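Local coordinates for triacylglycerol lipase (Yarrowia lipolytica, PDB 3O0D), which probably hydrolyses triacylglycerols as a secreted, glycosylated lipase of the alpha/beta-hydrolase fold, at residues A48-H60 against G70-Y82. Residues are numbered along the deposited sequence; the frame is centred on the assembly and turned at random.
Sequences AHFPNVELIEEFH and GYLAVDHASKQIY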
ATOM      1  N   ALA A  48      -7.100 -11.411 -15.951  1.00  9.90           N
ATOM      2  CA  ALA A  48      -8.337 -12.097 -16.400  1.00 10.82           C
ATOM      3  C   ALA A  48      -9.471 -12.017 -15.380  1.00 11.50           C
ATOM      4  O   ALA A  48     -10.638 -12.197 -15.807  1.00 13.73           O
ATOM      5  CB  ALA A  48      -8.108 -13.578 -16.745  1.00 11.50           C
ATOM      6  N   HIS A  49      -9.186 -11.694 -14.158  1.00 11.13           N
ATOM      7  CA  HIS A  49     -10.255 -11.503 -13.128  1.00 11.22           C
ATOM      8  C   HIS A  49     -10.899 -10.140 -13.141  1.00 10.10           C
ATOM      9  O   HIS A  49     -11.736  -9.845 -12.237  1.00 10.64           O
ATOM     10  CB  HIS A  49      -9.655 -11.695 -11.701  1.00 12.63           C
ATOM     11  CG  HIS A  49      -9.378 -13.111 -11.367  1.00 14.51           C
ATOM     12  ND1 HIS A  49      -8.242 -13.791 -11.755  1.00 17.07           N
ATOM     13  CD2 HIS A  49     -10.121 -13.985 -10.637  1.00 15.73           C
ATOM     14  CE1 HIS A  49      -8.313 -15.043 -11.329  1.00 18.37           C
ATOM     15  NE2 HIS A  49      -9.417 -15.170 -10.614  1.00 17.23           N
ATOM     16  N   PHE A  50     -10.591  -9.300 -14.189  1.00  9.15           N
ATOM     17  CA  PHE A  50     -11.076  -7.925 -14.182  1.00  9.90           C
ATOM     18  C   PHE A  50     -11.814  -7.522 -15.470  1.00 10.19           C
ATOM     19  O   PHE A  50     -11.306  -6.703 -16.312  1.00 11.29           O
ATOM     20  CB  PHE A  50      -9.864  -7.003 -13.992  1.00  8.47           C
ATOM     21  CG  PHE A  50      -9.389  -7.053 -12.595  1.00  9.43           C
ATOM     22  CD1 PHE A  50     -10.087  -6.448 -11.595  1.00  9.98           C
ATOM     23  CD2 PHE A  50      -8.339  -7.961 -12.285  1.00 11.94           C
ATOM     24  CE1 PHE A  50      -9.686  -6.532 -10.231  1.00 11.65           C
ATOM     25  CE2 PHE A  50      -7.950  -8.171 -10.940  1.00  8.67           C
ATOM     26  CZ  PHE A  50      -8.601  -7.461  -9.911  1.00  8.86           C
ATOM     27  N   PRO A  51     -13.035  -8.027 -15.668  1.00  9.80           N
ATOM     28  CA  PRO A  51     -13.791  -7.675 -16.885  1.00  9.65           C
ATOM     29  C   PRO A  51     -14.149  -6.170 -16.789  1.00  8.75           C
ATOM     30  O   PRO A  51     -14.437  -5.601 -15.724  1.00 11.15           O
ATOM     31  CB  PRO A  51     -15.109  -8.521 -16.790  1.00 10.82           C
ATOM     32  CG  PRO A  51     -15.210  -8.839 -15.243  1.00 12.45           C
ATOM     33  CD  PRO A  51     -13.755  -8.958 -14.731  1.00  9.45           C
ATOM     34  N   ASN A  52     -14.236  -5.578 -17.959  1.00  9.06           N
ATOM     35  CA  ASN A  52     -14.598  -4.149 -18.103  1.00 10.09           C
ATOM     36  C   ASN A  52     -13.631  -3.194 -17.504  1.00 11.53           C
ATOM     37  O   ASN A  52     -13.971  -2.078 -17.107  1.00 10.33           O
ATOM     38  CB  ASN A  52     -16.021  -3.916 -17.549  1.00 10.92           C
ATOM     39  CG  ASN A  52     -16.838  -3.042 -18.468  1.00 11.13           C
ATOM     40  OD1 ASN A  52     -16.352  -2.339 -19.360  1.00 11.55           O
ATOM     41  ND2 ASN A  52     -18.230  -3.041 -18.198  1.00  9.25           N
ATOM     42  N   VAL A  53     -12.339  -3.624 -17.471  1.00 11.72           N
ATOM     43  CA  VAL A  53     -11.297  -2.725 -16.995  1.00 11.09           C
ATOM     44  C   VAL A  53     -10.497  -2.345 -18.220  1.00 10.57           C
ATOM     45  O   VAL A  53     -10.244  -3.166 -19.101  1.00 11.19           O
ATOM     46  CB  VAL A  53     -10.390  -3.416 -15.978  1.00  9.79           C
ATOM     47  CG1 VAL A  53      -9.045  -2.615 -15.720  1.00 11.01           C
ATOM     48  CG2 VAL A  53     -11.135  -3.601 -14.606  1.00  9.97           C
ATOM     49  N   GLU A  54     -10.147  -1.067 -18.257  1.00 11.75           N
ATOM     50  CA  GLU A  54      -9.211  -0.560 -19.352  1.00 12.89           C
ATOM     51  C   GLU A  54      -8.011   0.104 -18.744  1.00 12.79           C
ATOM     52  O   GLU A  54      -8.102   0.944 -17.829  1.00 11.97           O
ATOM     53  CB  GLU A  54      -9.950   0.323 -20.332  1.00 16.73           C
ATOM     54  CG  GLU A  54     -10.474   1.516 -19.721  1.00 22.11           C
ATOM     55  CD  GLU A  54     -11.091   2.493 -20.778  1.00 30.71           C
ATOM     56  OE1 GLU A  54     -10.626   2.541 -21.934  1.00 30.37           O
ATOM     57  OE2 GLU A  54     -12.053   3.205 -20.441  1.00 27.66           O
ATOM     58  N   LEU A  55      -6.851  -0.329 -19.272  1.00 13.43           N
ATOM     59  CA  LEU A  55      -5.585   0.259 -18.931  1.00 12.91           C
ATOM     60  C   LEU A  55      -5.593   1.707 -19.554  1.00 13.92           C
ATOM     61  O   LEU A  55      -5.907   1.854 -20.772  1.00 16.96           O
ATOM     62  CB  LEU A  55      -4.486  -0.579 -19.487  1.00 15.99           C
ATOM     63  CG  LEU A  55      -3.076   0.044 -19.268  1.00 15.45           C
ATOM     64  CD1 LEU A  55      -2.637   0.075 -17.744  1.00 19.75           C
ATOM     65  CD2 LEU A  55      -2.062  -0.699 -20.111  1.00 20.30           C
ATOM     66  N   ILE A  56      -5.278   2.671 -18.707  1.00 12.66           N
ATOM     67  CA  ILE A  56      -5.162   4.068 -19.214  1.00 14.77           C
ATOM     68  C   ILE A  56      -3.690   4.314 -19.603  1.00 15.54           C
ATOM     69  O   ILE A  56      -3.391   4.731 -20.764  1.00 16.42           O
ATOM     70  CB  ILE A  56      -5.719   5.119 -18.239  1.00 14.47           C
ATOM     71  CG1 ILE A  56      -7.269   4.873 -18.070  1.00 15.52           C
ATOM     72  CG2 ILE A  56      -5.421   6.582 -18.844  1.00 15.21           C
ATOM     73  CD1 ILE A  56      -8.026   4.453 -19.380  1.00 17.81           C
ATOM     74  N   GLU A  57      -2.799   4.088 -18.644  1.00 15.12           N
ATOM     75  CA  GLU A  57      -1.372   4.443 -18.871  1.00 16.88           C
ATOM     76  C   GLU A  57      -0.526   3.636 -17.929  1.00 17.60           C
ATOM     77  O   GLU A  57      -0.879   3.491 -16.766  1.00 17.34           O
ATOM     78  CB  GLU A  57      -1.154   5.944 -18.535  1.00 18.40           C
ATOM     79  CG  GLU A  57       0.219   6.435 -18.971  1.00 24.88           C
ATOM     80  CD  GLU A  57       0.332   7.977 -19.083  1.00 31.79           C
ATOM     81  OE1 GLU A  57      -0.659   8.673 -19.447  1.00 34.42           O
ATOM     82  OE2 GLU A  57       1.467   8.455 -18.867  1.00 39.13           O
ATOM     83  N   GLU A  58       0.662   3.225 -18.410  1.00 17.21           N
ATOM     84  CA  GLU A  58       1.661   2.650 -17.502  1.00 19.32           C
ATOM     85  C   GLU A  58       2.723   3.758 -17.234  1.00 20.40           C
ATOM     86  O   GLU A  58       2.866   4.725 -18.020  1.00 20.75           O
ATOM     87  CB  GLU A  58       2.388   1.532 -18.197  1.00 20.79           C
ATOM     88  CG  GLU A  58       1.626   0.373 -18.688  1.00 24.40           C
ATOM     89  CD  GLU A  58       2.583  -0.729 -19.165  1.00 34.46           C
ATOM     90  OE1 GLU A  58       2.089  -1.805 -19.543  1.00 39.31           O
ATOM     91  OE2 GLU A  58       3.840  -0.511 -19.192  1.00 38.03           O
ATOM     92  N   PHE A  59       3.448   3.640 -16.137  1.00 16.86           N
ATOM     93  CA  PHE A  59       4.601   4.499 -15.927  1.00 18.36           C
ATOM     94  C   PHE A  59       5.783   3.645 -15.362  1.00 19.15           C
ATOM     95  O   PHE A  59       5.572   2.621 -14.677  1.00 17.70           O
ATOM     96  CB  PHE A  59       4.232   5.660 -14.996  1.00 17.49           C
ATOM     97  CG  PHE A  59       3.625   5.240 -13.640  1.00 19.46           C
ATOM     98  CD1 PHE A  59       4.394   5.132 -12.471  1.00 16.20           C
ATOM     99  CD2 PHE A  59       2.227   4.994 -13.544  1.00 17.09           C
ATOM    100  CE1 PHE A  59       3.824   4.770 -11.209  1.00 16.56           C
ATOM    101  CE2 PHE A  59       1.670   4.572 -12.290  1.00 15.08           C
ATOM    102  CZ  PHE A  59       2.439   4.505 -11.154  1.00 13.98           C
ATOM    103  N   HIS A  60       7.041   4.060 -15.623  1.00 19.23           N
ATOM    104  CA  HIS A  60       8.159   3.248 -15.150  1.00 19.14           C
ATOM    105  C   HIS A  60       9.333   4.247 -15.072  1.00 18.36           C
ATOM    106  O   HIS A  60       9.577   4.935 -16.080  1.00 19.18           O
ATOM    107  CB  HIS A  60       8.392   2.107 -16.143  1.00 19.76           C
ATOM    108  CG  HIS A  60       9.790   1.562 -16.127  1.00 28.36           C
ATOM    109  ND1 HIS A  60      10.183   0.488 -15.348  1.00 33.99           N
ATOM    110  CD2 HIS A  60      10.897   1.947 -16.824  1.00 29.09           C
ATOM    111  CE1 HIS A  60      11.487   0.276 -15.520  1.00 31.06           C
ATOM    112  NE2 HIS A  60      11.934   1.139 -16.420  1.00 33.15           N
ATOM    113  N   GLY A  70       4.236   1.383 -12.424  1.00 13.87           N
ATOM    114  CA  GLY A  70       2.800   1.043 -12.029  1.00 10.85           C
ATOM    115  C   GLY A  70       1.907   1.472 -13.153  1.00 11.50           C
ATOM    116  O   GLY A  70       2.279   1.605 -14.328  1.00 13.17           O
ATOM    117  N   TYR A  71       0.591   1.530 -12.826  1.00 10.56           N
ATOM    118  CA  TYR A  71      -0.336   1.813 -13.945  1.00  9.70           C
ATOM    119  C   TYR A  71      -1.611   2.476 -13.371  1.00  9.21           C
ATOM    120  O   TYR A  71      -1.868   2.491 -12.163  1.00 10.14           O
ATOM    121  CB  TYR A  71      -0.778   0.542 -14.719  1.00 11.78           C
ATOM    122  CG  TYR A  71      -1.511  -0.500 -13.809  1.00 10.75           C
ATOM    123  CD1 TYR A  71      -2.944  -0.511 -13.707  1.00 12.18           C
ATOM    124  CD2 TYR A  71      -0.816  -1.503 -13.171  1.00  9.54           C
ATOM    125  CE1 TYR A  71      -3.590  -1.451 -12.905  1.00 11.52           C
ATOM    126  CE2 TYR A  71      -1.473  -2.473 -12.344  1.00 12.95           C
ATOM    127  CZ  TYR A  71      -2.858  -2.424 -12.272  1.00 11.08           C
ATOM    128  OH  TYR A  71      -3.500  -3.380 -11.504  1.00 10.77           O
ATOM    129  N   LEU A  72      -2.315   3.099 -14.297  1.00 11.07           N
ATOM    130  CA  LEU A  72      -3.567   3.744 -13.999  1.00 11.89           C
ATOM    131  C   LEU A  72      -4.558   2.998 -14.831  1.00 10.81           C
ATOM    132  O   LEU A  72      -4.432   2.846 -16.067  1.00 12.16           O
ATOM    133  CB  LEU A  72      -3.454   5.227 -14.439  1.00 10.94           C
ATOM    134  CG  LEU A  72      -4.679   6.133 -14.280  1.00 13.85           C
ATOM    135  CD1 LEU A  72      -5.240   6.207 -12.873  1.00 14.47           C
ATOM    136  CD2 LEU A  72      -4.297   7.545 -14.854  1.00 15.84           C
ATOM    137  N   ALA A  73      -5.702   2.568 -14.196  1.00 10.41           N
ATOM    138  CA  ALA A  73      -6.728   1.886 -15.014  1.00 10.77           C
ATOM    139  C   ALA A  73      -8.121   2.328 -14.531  1.00  9.48           C
ATOM    140  O   ALA A  73      -8.237   2.907 -13.442  1.00 11.69           O
ATOM    141  CB  ALA A  73      -6.613   0.359 -14.788  1.00 10.65           C
ATOM    142  N   VAL A  74      -9.148   2.044 -15.356  1.00 11.50           N
ATOM    143  CA  VAL A  74     -10.554   2.407 -15.008  1.00  9.35           C
ATOM    144  C   VAL A  74     -11.363   1.091 -15.083  1.00  7.71           C
ATOM    145  O   VAL A  74     -11.335   0.400 -16.099  1.00  9.92           O
ATOM    146  CB  VAL A  74     -11.108   3.394 -16.019  1.00 11.43           C
ATOM    147  CG1 VAL A  74     -12.603   3.689 -15.631  1.00 12.03           C
ATOM    148  CG2 VAL A  74     -10.294   4.705 -15.925  1.00 14.04           C
ATOM    149  N   ASP A  75     -12.107   0.806 -14.013  1.00  9.28           N
ATOM    150  CA  ASP A  75     -12.904  -0.465 -13.940  1.00  8.42           C
ATOM    151  C   ASP A  75     -14.370   0.096 -14.010  1.00  9.54           C
ATOM    152  O   ASP A  75     -14.894   0.698 -13.054  1.00 10.32           O
ATOM    153  CB  ASP A  75     -12.663  -1.101 -12.628  1.00  8.56           C
ATOM    154  CG  ASP A  75     -13.380  -2.459 -12.488  1.00 10.07           C
ATOM    155  OD1 ASP A  75     -14.462  -2.584 -13.102  1.00 12.80           O
ATOM    156  OD2 ASP A  75     -12.875  -3.347 -11.764  1.00 11.33           O
ATOM    157  N   HIS A  76     -14.939  -0.115 -15.178  1.00  9.35           N
ATOM    158  CA  HIS A  76     -16.325   0.280 -15.477  1.00 11.94           C
ATOM    159  C   HIS A  76     -17.283  -0.688 -14.835  1.00 13.00           C
ATOM    160  O   HIS A  76     -18.507  -0.381 -14.790  1.00 15.11           O
ATOM    161  CB  HIS A  76     -16.483   0.237 -16.994  1.00 10.17           C
ATOM    162  CG  HIS A  76     -15.637   1.249 -17.703  1.00 12.59           C
ATOM    163  ND1 HIS A  76     -15.851   2.608 -17.572  1.00 12.60           N
ATOM    164  CD2 HIS A  76     -14.540   1.113 -18.477  1.00 18.23           C
ATOM    165  CE1 HIS A  76     -14.926   3.272 -18.262  1.00 14.84           C
ATOM    166  NE2 HIS A  76     -14.137   2.383 -18.844  1.00 16.10           N
ATOM    167  N   ALA A  77     -16.827  -1.869 -14.392  1.00 12.12           N
ATOM    168  CA  ALA A  77     -17.794  -2.791 -13.689  1.00 11.99           C
ATOM    169  C   ALA A  77     -17.929  -2.360 -12.266  1.00 11.98           C
ATOM    170  O   ALA A  77     -19.031  -2.342 -11.696  1.00 12.83           O
ATOM    171  CB  ALA A  77     -17.351  -4.238 -13.770  1.00 11.59           C
ATOM    172  N   SER A  78     -16.845  -2.014 -11.611  1.00 10.66           N
ATOM    173  CA  SER A  78     -16.928  -1.612 -10.209  1.00 11.67           C
ATOM    174  C   SER A  78     -17.068  -0.086 -10.051  1.00 11.69           C
ATOM    175  O   SER A  78     -17.301   0.363  -8.892  1.00 12.52           O
ATOM    176  CB  SER A  78     -15.670  -2.117  -9.420  1.00 13.86           C
ATOM    177  OG  SER A  78     -14.551  -1.386  -9.931  1.00 12.79           O
ATOM    178  N   LYS A  79     -16.994   0.632 -11.166  1.00 13.48           N
ATOM    179  CA  LYS A  79     -16.998   2.142 -11.151  1.00 12.68           C
ATOM    180  C   LYS A  79     -15.908   2.726 -10.277  1.00 11.82           C
ATOM    181  O   LYS A  79     -16.138   3.481  -9.300  1.00 11.44           O
ATOM    182  CB  LYS A  79     -18.391   2.643 -10.641  1.00 14.59           C
ATOM    183  CG  LYS A  79     -19.527   2.512 -11.710  1.00 21.31           C
ATOM    184  CD  LYS A  79     -19.764   1.091 -11.989  1.00 23.13           C
ATOM    185  CE  LYS A  79     -20.969   0.722 -12.985  1.00 25.49           C
ATOM    186  NZ  LYS A  79     -21.300  -0.750 -12.848  1.00 23.87           N
ATOM    187  N   GLN A  80     -14.661   2.309 -10.578  1.00 11.29           N
ATOM    188  CA  GLN A  80     -13.518   2.741  -9.799  1.00  9.40           C
ATOM    189  C   GLN A  80     -12.407   3.115 -10.807  1.00  6.91           C
ATOM    190  O   GLN A  80     -12.379   2.635 -11.944  1.00  9.97           O
ATOM    191  CB  GLN A  80     -12.945   1.622  -8.909  1.00  8.27           C
ATOM    192  CG  GLN A  80     -13.966   1.317  -7.753  1.00 10.71           C
ATOM    193  CD  GLN A  80     -13.494   0.133  -6.958  1.00 16.44           C
ATOM    194  OE1 GLN A  80     -13.344  -0.958  -7.490  1.00 14.41           O
ATOM    195  NE2 GLN A  80     -13.113   0.371  -5.707  1.00 20.70           N
ATOM    196  N   ILE A  81     -11.535   3.964 -10.283  1.00  9.98           N
ATOM    197  CA  ILE A  81     -10.257   4.307 -10.989  1.00  8.67           C
ATOM    198  C   ILE A  81      -9.179   3.693 -10.072  1.00  8.41           C
ATOM    199  O   ILE A  81      -9.147   3.941  -8.861  1.00 11.86           O
ATOM    200  CB  ILE A  81     -10.085   5.845 -10.992  1.00 11.37           C
ATOM    201  CG1 ILE A  81     -11.183   6.448 -11.888  1.00 11.61           C
ATOM    202  CG2 ILE A  81      -8.635   6.167 -11.591  1.00 12.16           C
ATOM    203  CD1 ILE A  81     -11.379   8.052 -11.688  1.00 12.88           C
ATOM    204  N   TYR A  82      -8.288   2.929 -10.701  1.00 10.98           N
ATOM    205  CA  TYR A  82      -7.200   2.274  -9.914  1.00  9.26           C
ATOM    206  C   TYR A  82      -5.850   2.943 -10.199  1.00  7.19           C
ATOM    207  O   TYR A  82      -5.568   3.114 -11.351  1.00 11.88           O
ATOM    208  CB  TYR A  82      -7.046   0.861 -10.399  1.00  9.33           C
ATOM    209  CG  TYR A  82      -8.233  -0.039 -10.186  1.00  9.02           C
ATOM    210  CD1 TYR A  82      -8.992   0.070  -9.043  1.00  9.84           C
ATOM    211  CD2 TYR A  82      -8.491  -1.013 -11.100  1.00  8.21           C
ATOM    212  CE1 TYR A  82     -10.119  -0.810  -8.857  1.00 11.21           C
ATOM    213  CE2 TYR A  82      -9.654  -1.902 -10.948  1.00 10.96           C
ATOM    214  CZ  TYR A  82     -10.378  -1.754  -9.788  1.00 10.82           C
ATOM    215  OH  TYR A  82     -11.480  -2.553  -9.566  1.00 11.96           O
TER
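The Phe59 ring lies with one face over the backbone of Gly70, whose CA sits 3.9 Å from the ring centroid in a CH-pi contact. Its first torsion (chi1 55°) sets CG between the backbone N and carbonyl carbon, swinging the ring across the neighbouring strand. Glycine suits the place twice over: a CB would hit Phe59 CZ and, at this backbone conformation, the preceding carbonyl O. Replacing Phe59 by alanine would probably leave Gly70 without its aromatic lid and open a gap beside Leu83 and Gln139. At the other end, the His76 ring takes Val74 CG1 over one face and the Glu54 carboxylate at its edge. His76 NE2 gives Glu54 OE2 a nearly straight bond of 2.8 Å, in the imidazole plane, and reaching OE2 on its anti side, 32° out of the carboxylate plane. Tyr154 OH bonds ND1, which probably holds the ring in this rotation. Val74 CG2, on this side where helix 127-150 packs, also meets Ile56 CG1. On the opposite face, Val53 CG2 packs 3.3 Å from Asp75 CG, while the Phe50 ring presents its edge to Asp75 OD2. Tyr82 OH, 2.7 Å from Asp75 OD2, and Ser78 N, 2.9 Å from OD1, satisfy that buried carboxylate. Leu55's branched end brings CD1 within 3.6 Å of Tyr71 CB, on the face helix 12-27 touches. Leu72 O accepts from both Ile56 N and Glu57 N, a classic beta bulge. Strands 53-60 and 70-75 pair as an antiparallel hairpin, 53-60 outermost in the mixed sheet of the alpha/beta-hydrolase fold, before the chain turns back into strand 80-87.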